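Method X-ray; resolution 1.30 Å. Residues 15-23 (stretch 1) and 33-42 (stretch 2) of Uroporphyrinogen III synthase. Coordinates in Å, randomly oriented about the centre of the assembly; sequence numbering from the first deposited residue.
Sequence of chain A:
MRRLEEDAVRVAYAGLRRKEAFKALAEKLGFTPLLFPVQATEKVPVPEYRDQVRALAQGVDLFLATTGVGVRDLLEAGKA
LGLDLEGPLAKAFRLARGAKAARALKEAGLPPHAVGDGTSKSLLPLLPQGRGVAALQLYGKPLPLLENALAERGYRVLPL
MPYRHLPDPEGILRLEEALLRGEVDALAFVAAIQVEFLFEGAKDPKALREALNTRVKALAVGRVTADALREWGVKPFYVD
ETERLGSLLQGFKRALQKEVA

Stretch 1 15-23: GLRRKEAFK
Stretch 2, residues 33-42: PLLFPVQATE

Stretch 1 begins as a loop and turns helical at Lys19; the helix runs on past Lys23. Arg18 is its N-cap residue, with phi/psi -111/35. The first turn is held by backbone hydrogen bonds, Phe22 N to Arg18 O at 2.9 Å and Lys23 N to Lys19 O at 3.0 Å. Stretch 2 has strand at 33-35, a loop through Phe36, Pro37 and Val38, and strand again from Gln39. Val38 interrupts the extended backbone with phi/psi -114/2.

Helix 19-23 and strand 33-35 run nearly antiparallel, at 162°, with axes 8.9 Å apart at closest approach. The register pairs Lys23 CA with Pro33 CA at 5.5 Å, Lys19 CA with Leu35 CA at 6.9 Å, and Gly15 CA with Pro37 CA at 5.2 Å.

No hydrogen bond crosses the interface. Packing buries 571 Å², both sides summed. Pro33, Leu35 and Pro37 point toward stretch 1, while Leu34 and Phe36 point away, so the side chains alternate from Pro33 to Pro37.

Phe22 (chi1 t, chi2 80°) is buried, a place that suits an apolar ring. Phe22 CE2 lies 3.6 Å from Pro33 CB, and Phe22 CD2 3.9 Å from Leu35 CD2, so the ring makes apolar contact with both residues. Pro33 CG also sits 3.7 Å from Lys23 O. Leu35 (m, t) places CD1 4.0 Å from Lys19 CB.

Lys19 (m, t, t, t) is extended; its long aliphatic chain brings NZ 3.2 Å from Pro37 CG. Gly15 O lies 3.6 Å from Pro37 CB. Gly15 suits its place because a CB there would clash with Arg17 NH2.

Leu16 (t, p) spans the loop and the second strand: Leu16 CD1 is 4.1 Å from Pro37 CB, and Leu16 CD2 is 3.6 Å from Gln39 O and 3.8 Å from Thr41 OG1. Arg17 (m, p, p) folds back, bringing NE 4.0 Å from Gln39 OE1.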

# COMPACT_ATOMS: atom_id res chain seq x y z
N GLY A 15 9.06 -5.44 4.18
CA GLY A 15 8.06 -4.72 4.97
C GLY A 15 8.64 -4.02 6.18
O GLY A 15 9.80 -4.16 6.55
N LEU A 16 7.80 -3.16 6.74
CA LEU A 16 8.21 -2.39 7.92
C LEU A 16 7.48 -2.78 9.21
O LEU A 16 8.09 -2.98 10.23
CB LEU A 16 8.00 -0.91 7.64
CG LEU A 16 8.41 0.10 8.71
CD1 LEU A 16 9.90 0.13 8.95
CD2 LEU A 16 7.95 1.44 8.26
N ARG A 17 6.19 -2.91 9.12
CA ARG A 17 5.29 -3.15 10.25
C ARG A 17 5.38 -4.41 11.08
O ARG A 17 5.38 -4.37 12.32
CB ARG A 17 3.86 -3.04 9.73
CG ARG A 17 3.57 -1.84 8.78
CD ARG A 17 4.63 -1.57 7.60
NE ARG A 17 4.44 -2.31 6.35
CZ ARG A 17 4.91 -3.52 6.14
NH1 ARG A 17 4.69 -4.13 5.00
NH2 ARG A 17 5.58 -4.14 7.10
N ARG A 18 5.48 -5.53 10.41
CA ARG A 18 5.52 -6.85 11.01
C ARG A 18 6.87 -7.59 10.90
O ARG A 18 6.92 -8.81 10.78
CB ARG A 18 4.42 -7.73 10.35
CG ARG A 18 2.99 -7.36 10.83
CD ARG A 18 1.98 -8.40 10.31
NE ARG A 18 1.91 -8.32 8.85
CZ ARG A 18 1.21 -9.15 8.08
NH1 ARG A 18 1.21 -9.02 6.76
NH2 ARG A 18 0.49 -10.12 8.63
N LYS A 19 7.96 -6.85 10.97
CA LYS A 19 9.31 -7.44 10.92
C LYS A 19 9.57 -8.49 11.96
O LYS A 19 10.23 -9.50 11.70
CB LYS A 19 10.37 -6.37 11.22
CG LYS A 19 10.48 -5.33 10.21
CD LYS A 19 11.52 -4.30 10.61
CE LYS A 19 11.56 -3.12 9.63
NZ LYS A 19 12.62 -2.13 10.01
N GLU A 20 9.19 -8.23 13.19
CA GLU A 20 9.43 -9.15 14.28
C GLU A 20 8.65 -10.47 14.08
O GLU A 20 9.16 -11.58 14.35
CB GLU A 20 9.01 -8.47 15.59
CG GLU A 20 9.52 -9.05 16.90
CD GLU A 20 9.22 -8.13 18.15
OE1 GLU A 20 8.02 -7.90 18.50
OE2 GLU A 20 10.19 -7.63 18.77
N ALA A 21 7.43 -10.35 13.58
CA ALA A 21 6.65 -11.54 13.37
C ALA A 21 7.28 -12.32 12.22
O ALA A 21 7.36 -13.54 12.27
CB ALA A 21 5.17 -11.21 13.04
N PHE A 22 7.71 -11.59 11.18
CA PHE A 22 8.33 -12.24 10.04
C PHE A 22 9.54 -13.05 10.50
O PHE A 22 9.72 -14.22 10.14
CB PHE A 22 8.77 -11.26 8.94
CG PHE A 22 9.57 -11.90 7.85
CD1 PHE A 22 8.95 -12.60 6.84
CD2 PHE A 22 10.98 -11.83 7.87
CE1 PHE A 22 9.78 -13.22 5.82
CE2 PHE A 22 11.75 -12.43 6.90
CZ PHE A 22 11.14 -13.09 5.91
N LYS A 23 10.42 -12.44 11.30
CA LYS A 23 11.62 -13.08 11.73
C LYS A 23 11.33 -14.32 12.54
O LYS A 23 11.94 -15.36 12.33
CB LYS A 23 12.46 -12.07 12.58
CG LYS A 23 13.71 -12.68 13.17
CD LYS A 23 14.50 -11.63 13.99
CE LYS A 23 15.72 -12.31 14.64
NZ LYS A 23 15.43 -13.20 15.80
N PRO A 33 15.95 -15.48 8.16
CA PRO A 33 15.29 -14.22 7.80
C PRO A 33 16.24 -13.05 7.74
O PRO A 33 17.18 -12.96 8.54
CB PRO A 33 14.27 -14.02 8.89
CG PRO A 33 14.88 -14.71 10.10
CD PRO A 33 15.69 -15.84 9.59
N LEU A 34 16.06 -12.19 6.76
CA LEU A 34 16.82 -10.92 6.68
C LEU A 34 15.83 -9.80 6.55
O LEU A 34 14.85 -9.90 5.77
CB LEU A 34 17.72 -10.89 5.49
CG LEU A 34 18.82 -11.97 5.55
CD1 LEU A 34 19.58 -12.01 4.19
CD2 LEU A 34 19.80 -11.64 6.67
N LEU A 35 16.04 -8.69 7.24
CA LEU A 35 15.11 -7.58 7.25
C LEU A 35 15.70 -6.46 6.48
O LEU A 35 16.69 -5.87 6.89
CB LEU A 35 14.82 -7.11 8.69
CG LEU A 35 14.33 -8.22 9.64
CD1 LEU A 35 14.14 -7.62 11.05
CD2 LEU A 35 13.02 -8.82 9.14
N PHE A 36 15.03 -6.12 5.37
CA PHE A 36 15.45 -5.03 4.48
C PHE A 36 14.25 -4.11 4.19
O PHE A 36 13.71 -4.15 3.06
CB PHE A 36 16.06 -5.60 3.18
CG PHE A 36 17.42 -6.20 3.38
CD1 PHE A 36 17.65 -7.56 3.32
CD2 PHE A 36 18.51 -5.37 3.59
CE1 PHE A 36 18.98 -8.06 3.47
CE2 PHE A 36 19.79 -5.89 3.74
CZ PHE A 36 20.00 -7.24 3.68
N PRO A 37 13.82 -3.30 5.17
CA PRO A 37 12.68 -2.42 4.89
C PRO A 37 13.02 -1.43 3.80
O PRO A 37 14.13 -0.90 3.73
CB PRO A 37 12.41 -1.70 6.21
CG PRO A 37 13.69 -1.89 6.99
CD PRO A 37 14.30 -3.21 6.56
N VAL A 38 12.03 -1.11 2.98
CA VAL A 38 12.24 -0.17 1.90
C VAL A 38 11.40 1.09 2.13
O VAL A 38 11.45 2.00 1.25
CB VAL A 38 11.89 -0.77 0.52
CG1 VAL A 38 12.80 -1.96 0.19
CG2 VAL A 38 10.44 -1.19 0.43
N GLN A 39 10.68 1.19 3.23
CA GLN A 39 9.85 2.35 3.46
C GLN A 39 10.00 2.85 4.87
O GLN A 39 10.44 2.13 5.79
CB GLN A 39 8.37 2.07 3.20
CG GLN A 39 7.61 1.50 4.36
CD GLN A 39 6.39 0.72 3.86
OE1 GLN A 39 6.50 -0.45 3.53
NE2 GLN A 39 5.23 1.36 3.83
N ALA A 40 9.59 4.09 5.03
CA ALA A 40 9.54 4.76 6.29
C ALA A 40 8.09 5.32 6.33
O ALA A 40 7.45 5.50 5.28
CB ALA A 40 10.52 5.84 6.28
N THR A 41 7.53 5.52 7.50
CA THR A 41 6.18 6.04 7.55
C THR A 41 6.16 7.14 8.62
O THR A 41 6.79 7.01 9.68
CB THR A 41 5.19 4.90 7.89
OG1 THR A 41 5.33 3.82 6.92
CG2 THR A 41 3.78 5.43 7.86
N GLU A 42 5.51 8.27 8.33
CA GLU A 42 5.47 9.32 9.34
C GLU A 42 4.12 9.97 9.32
O GLU A 42 3.51 10.22 8.25
CB GLU A 42 6.53 10.38 9.10
CG GLU A 42 6.42 11.07 7.77
CD GLU A 42 7.38 12.23 7.59
OE1 GLU A 42 7.17 13.01 6.63
OE2 GLU A 42 8.35 12.35 8.39